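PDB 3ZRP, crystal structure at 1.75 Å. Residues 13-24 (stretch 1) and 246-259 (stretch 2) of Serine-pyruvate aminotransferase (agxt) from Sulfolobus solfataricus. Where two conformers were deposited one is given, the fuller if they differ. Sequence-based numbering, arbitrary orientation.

Stretch 1 13-24: IKEDVLVAGLEN
Stretch 2 (246-259) VHVILQLAEAFRLI

How do the two stretches lie against each other? Residues 246-259 form one continuous helix, with phi and psi near -63° and -41°. Against it packs a short helix that begins at Glu 15, with Lys 14 as its N-cap, and leads into a type I turn from Ala 20 to Glu 23. The two axes run at 148°, closer to antiparallel than parallel, and approach to 7.7 Å. The register is set by the CA atoms of Gly 21 and His 247, 4.9 Å apart, and by those of Val 17 and Gln 251, 5.1 Å apart. Together the stretches bury 595 Å².

What does the start of the long helix offer the turn? His 247, chi1 m and chi2 81°, points toward the turn, and its NE2 donates a weak hydrogen bond to Glu 23 O at 2.9 Å, with that oxygen near the ring plane at the edge. Its CD2 also lies 3.3 Å from Gly 21 O. One turn on, Leu 250 (m, t) lays its CD1 3.8 Å from Glu 23 CB, so aliphatic carbon covers the base of an otherwise exposed acidic side chain.

Why is a glutamine buried at the middle? Gln 251 (m, t, chi3 -48°) leaves its backbone sideways, but its amide end reaches back to the short helix, where NE2 donates to Leu 18 O at 3.3 Å and 154°. The same side chain passes close to the backbone, with CG 3.2 Å from Val 17 O and 3.6 Å from Gly 21 N. Glycine suits this crowded place: an ideal CB on Gly 21 would sit 2.7 Å from Gln 251 NE2, a clash.

How does an acidic residue fit the next turn? Glu 254 (t, p, chi3 7°) packs through its methylenes: CB lies 3.7 Å from Ala 20 CB, whose small methyl permits close approach, and CG is 3.4 Å from Asp 16 O. Its carboxylate is held by Arg 257 (t, t, p, chi4 81°) in a salt bridge, with NE 3.0 Å from Glu 254 OE1 and NH2 2.8 Å from Glu 254 OE2. That pairing offers compensation for the nearby like charge, as Asp 16 OD1 stands 4.6 Å from Glu 254 OE2.

What closes the contact at its far end? Val 17 (t) directs CG2 to 4.3 Å from Ala 255 CB and 3.9 Å from Leu 258 CD1, forming a buried apolar patch. Leu 258 (m, t) points toward stretch 1, and its CD1 also meets Lys 14 CD at 3.8 Å, using the aliphatic part of the lysine.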

# COMPACT_ATOMS: atom_id res chain seq x y z
N ILE A 13 -4.02 3.18 -18.40
CA ILE A 13 -4.42 1.84 -17.97
C ILE A 13 -5.64 1.45 -18.81
O ILE A 13 -6.55 2.26 -18.99
CB ILE A 13 -4.77 1.83 -16.45
CG1 ILE A 13 -3.55 2.25 -15.61
CG2 ILE A 13 -5.33 0.47 -16.01
CD1 ILE A 13 -3.81 2.39 -14.11
N LYS A 14 -5.66 0.23 -19.33
CA LYS A 14 -6.83 -0.29 -20.03
C LYS A 14 -8.12 -0.02 -19.23
O LYS A 14 -8.14 -0.18 -18.00
CB LYS A 14 -6.68 -1.77 -20.32
CG LYS A 14 -6.32 -2.04 -21.77
CD LYS A 14 -6.38 -3.52 -22.07
CE LYS A 14 -6.68 -3.76 -23.54
NZ LYS A 14 -5.90 -2.83 -24.40
N GLU A 15 -9.16 0.40 -19.95
CA GLU A 15 -10.45 0.74 -19.33
C GLU A 15 -11.07 -0.44 -18.60
O GLU A 15 -11.62 -0.27 -17.51
CB GLU A 15 -11.43 1.30 -20.38
CG GLU A 15 -11.63 2.82 -20.32
CD GLU A 15 -10.32 3.57 -20.26
OE1 GLU A 15 -9.35 3.13 -20.92
OE2 GLU A 15 -10.25 4.59 -19.54
N ASP A 16 -10.96 -1.64 -19.19
CA ASP A 16 -11.46 -2.87 -18.57
C ASP A 16 -10.85 -3.06 -17.18
O ASP A 16 -11.52 -3.57 -16.27
CB ASP A 16 -11.10 -4.10 -19.41
CG ASP A 16 -11.75 -4.10 -20.77
OD1 ASP A 16 -12.95 -4.46 -20.85
OD2 ASP A 16 -11.06 -3.76 -21.74
N VAL A 17 -9.58 -2.68 -17.04
CA VAL A 17 -8.85 -2.88 -15.78
C VAL A 17 -9.38 -1.91 -14.74
O VAL A 17 -9.76 -2.34 -13.65
CB VAL A 17 -7.31 -2.76 -15.95
CG1 VAL A 17 -6.58 -2.94 -14.61
CG2 VAL A 17 -6.79 -3.78 -16.96
N LEU A 18 -9.45 -0.63 -15.09
CA LEU A 18 -9.95 0.39 -14.14
C LEU A 18 -11.38 0.15 -13.70
O LEU A 18 -11.71 0.33 -12.52
CB LEU A 18 -9.84 1.80 -14.72
CG LEU A 18 -8.45 2.39 -14.90
CD1 LEU A 18 -8.61 3.66 -15.73
CD2 LEU A 18 -7.77 2.66 -13.55
N VAL A 19 -12.23 -0.26 -14.65
CA VAL A 19 -13.65 -0.49 -14.39
C VAL A 19 -13.85 -1.64 -13.41
O VAL A 19 -14.78 -1.61 -12.60
CB VAL A 19 -14.45 -0.74 -15.72
CG1 VAL A 19 -15.81 -1.36 -15.43
CG2 VAL A 19 -14.64 0.56 -16.47
N ALA A 20 -12.97 -2.65 -13.48
CA ALA A 20 -12.98 -3.78 -12.54
C ALA A 20 -12.94 -3.33 -11.08
O ALA A 20 -13.41 -4.04 -10.19
CB ALA A 20 -11.82 -4.74 -12.84
N GLY A 21 -12.37 -2.15 -10.84
CA GLY A 21 -12.29 -1.59 -9.48
C GLY A 21 -13.55 -0.87 -9.02
O GLY A 21 -13.57 -0.30 -7.92
N LEU A 22 -14.60 -0.87 -9.84
CA LEU A 22 -15.86 -0.22 -9.45
C LEU A 22 -16.79 -1.12 -8.64
O LEU A 22 -17.81 -0.64 -8.13
CB LEU A 22 -16.60 0.35 -10.66
CG LEU A 22 -16.09 1.59 -11.38
CD1 LEU A 22 -17.10 2.00 -12.44
CD2 LEU A 22 -15.82 2.76 -10.43
N GLU A 23 -16.45 -2.40 -8.52
CA GLU A 23 -17.23 -3.36 -7.73
C GLU A 23 -17.44 -2.87 -6.30
O GLU A 23 -16.47 -2.64 -5.56
CB GLU A 23 -16.57 -4.74 -7.72
CG GLU A 23 -17.19 -5.78 -8.67
CD GLU A 23 -16.93 -7.21 -8.22
OE1 GLU A 23 -15.75 -7.60 -8.11
OE2 GLU A 23 -17.91 -7.95 -7.97
N ASN A 24 -18.70 -2.69 -5.92
CA ASN A 24 -19.05 -2.23 -4.57
C ASN A 24 -19.45 -3.39 -3.65
O ASN A 24 -19.57 -4.54 -4.11
CB ASN A 24 -20.14 -1.18 -4.63
CG ASN A 24 -19.93 -0.07 -3.63
OD1 ASN A 24 -19.34 -0.28 -2.56
ND2 ASN A 24 -20.42 1.12 -3.96
N VAL A 246 -8.03 -3.61 -1.49
CA VAL A 246 -9.07 -4.55 -2.00
C VAL A 246 -9.37 -4.30 -3.49
O VAL A 246 -9.30 -5.22 -4.33
CB VAL A 246 -10.35 -4.50 -1.09
CG1 VAL A 246 -11.54 -5.18 -1.74
CG2 VAL A 246 -10.06 -5.13 0.29
N HIS A 247 -9.68 -3.04 -3.83
CA HIS A 247 -10.07 -2.69 -5.20
C HIS A 247 -8.90 -2.72 -6.18
O HIS A 247 -9.09 -2.98 -7.38
CB HIS A 247 -10.85 -1.38 -5.21
CG HIS A 247 -12.18 -1.47 -4.49
ND1 HIS A 247 -12.30 -1.38 -3.12
CD2 HIS A 247 -13.43 -1.67 -4.97
CE1 HIS A 247 -13.57 -1.52 -2.78
NE2 HIS A 247 -14.28 -1.70 -3.88
N VAL A 248 -7.69 -2.46 -5.69
CA VAL A 248 -6.48 -2.54 -6.52
C VAL A 248 -6.26 -4.00 -6.92
O VAL A 248 -5.81 -4.28 -8.03
CB VAL A 248 -5.26 -1.98 -5.75
CG1 VAL A 248 -3.98 -2.12 -6.57
CG2 VAL A 248 -5.49 -0.52 -5.45
N ILE A 249 -6.56 -4.91 -6.01
CA ILE A 249 -6.41 -6.36 -6.28
C ILE A 249 -7.48 -6.86 -7.28
O ILE A 249 -7.20 -7.76 -8.10
CB ILE A 249 -6.44 -7.17 -4.97
CG1 ILE A 249 -5.13 -6.95 -4.19
CG2 ILE A 249 -6.57 -8.68 -5.26
CD1 ILE A 249 -5.15 -7.41 -2.74
N LEU A 250 -8.68 -6.30 -7.22
CA LEU A 250 -9.73 -6.59 -8.22
C LEU A 250 -9.25 -6.17 -9.62
O LEU A 250 -9.39 -6.92 -10.60
CB LEU A 250 -11.03 -5.85 -7.88
CG LEU A 250 -11.77 -6.19 -6.57
CD1 LEU A 250 -13.04 -5.33 -6.41
CD2 LEU A 250 -12.10 -7.66 -6.52
N GLN A 251 -8.69 -4.96 -9.70
CA GLN A 251 -8.12 -4.46 -10.95
C GLN A 251 -6.99 -5.38 -11.45
O GLN A 251 -6.94 -5.72 -12.64
CB GLN A 251 -7.65 -2.99 -10.80
CG GLN A 251 -8.82 -2.03 -10.59
CD GLN A 251 -8.42 -0.64 -10.07
OE1 GLN A 251 -7.65 -0.51 -9.13
NE2 GLN A 251 -8.98 0.40 -10.68
N LEU A 252 -6.11 -5.79 -10.53
CA LEU A 252 -5.01 -6.72 -10.86
C LEU A 252 -5.51 -8.05 -11.46
O LEU A 252 -4.91 -8.57 -12.40
CB LEU A 252 -4.08 -6.98 -9.63
CG LEU A 252 -2.87 -7.92 -9.89
CD1 LEU A 252 -1.89 -7.34 -10.95
CD2 LEU A 252 -2.10 -8.28 -8.61
N ALA A 253 -6.60 -8.60 -10.91
CA ALA A 253 -7.11 -9.90 -11.43
C ALA A 253 -7.58 -9.79 -12.89
O ALA A 253 -7.39 -10.71 -13.71
CB ALA A 253 -8.24 -10.42 -10.53
N GLU A 254 -8.17 -8.64 -13.19
CA GLU A 254 -8.61 -8.31 -14.53
C GLU A 254 -7.42 -8.09 -15.46
O GLU A 254 -7.46 -8.52 -16.61
CB GLU A 254 -9.53 -7.08 -14.50
CG GLU A 254 -10.08 -6.64 -15.88
CD GLU A 254 -10.99 -7.68 -16.57
OE1 GLU A 254 -11.34 -8.73 -15.97
OE2 GLU A 254 -11.37 -7.44 -17.74
N ALA A 255 -6.37 -7.39 -15.00
CA ALA A 255 -5.15 -7.30 -15.80
C ALA A 255 -4.63 -8.70 -16.13
O ALA A 255 -4.29 -9.00 -17.29
CB ALA A 255 -4.07 -6.47 -15.10
N PHE A 256 -4.57 -9.58 -15.14
CA PHE A 256 -4.08 -10.93 -15.41
C PHE A 256 -4.98 -11.72 -16.39
O PHE A 256 -4.48 -12.54 -17.17
CB PHE A 256 -3.90 -11.73 -14.11
CG PHE A 256 -2.57 -11.51 -13.43
CD1 PHE A 256 -1.36 -11.72 -14.12
CD2 PHE A 256 -2.51 -11.12 -12.09
CE1 PHE A 256 -0.13 -11.52 -13.49
CE2 PHE A 256 -1.28 -10.92 -11.45
CZ PHE A 256 -0.09 -11.12 -12.15
N ARG A 257 -6.30 -11.47 -16.34
CA ARG A 257 -7.24 -12.12 -17.29
C ARG A 257 -6.87 -11.71 -18.71
O ARG A 257 -6.73 -12.55 -19.59
CB ARG A 257 -8.71 -11.82 -16.96
CG ARG A 257 -9.73 -12.78 -17.65
CD ARG A 257 -11.20 -12.30 -17.47
NE ARG A 257 -11.42 -10.95 -18.01
CZ ARG A 257 -11.61 -10.67 -19.30
NH1 ARG A 257 -11.64 -11.64 -20.22
NH2 ARG A 257 -11.79 -9.41 -19.69
N LEU A 258 -6.67 -10.40 -18.92
CA LEU A 258 -6.27 -9.87 -20.22
C LEU A 258 -4.89 -10.38 -20.70
O LEU A 258 -4.72 -10.65 -21.89
CB LEU A 258 -6.33 -8.35 -20.20
CG LEU A 258 -7.75 -7.81 -19.96
CD1 LEU A 258 -7.74 -6.29 -19.81
CD2 LEU A 258 -8.72 -8.27 -21.07
N ILE A 259 -3.94 -10.54 -19.78
CA ILE A 259 -2.60 -11.06 -20.09
C ILE A 259 -2.68 -12.52 -20.55
O ILE A 259 -2.06 -12.89 -21.55
CB ILE A 259 -1.61 -10.88 -18.89
CG1 ILE A 259 -1.31 -9.39 -18.67
CG2 ILE A 259 -0.32 -11.66 -19.12
CD1 ILE A 259 -0.49 -9.08 -17.39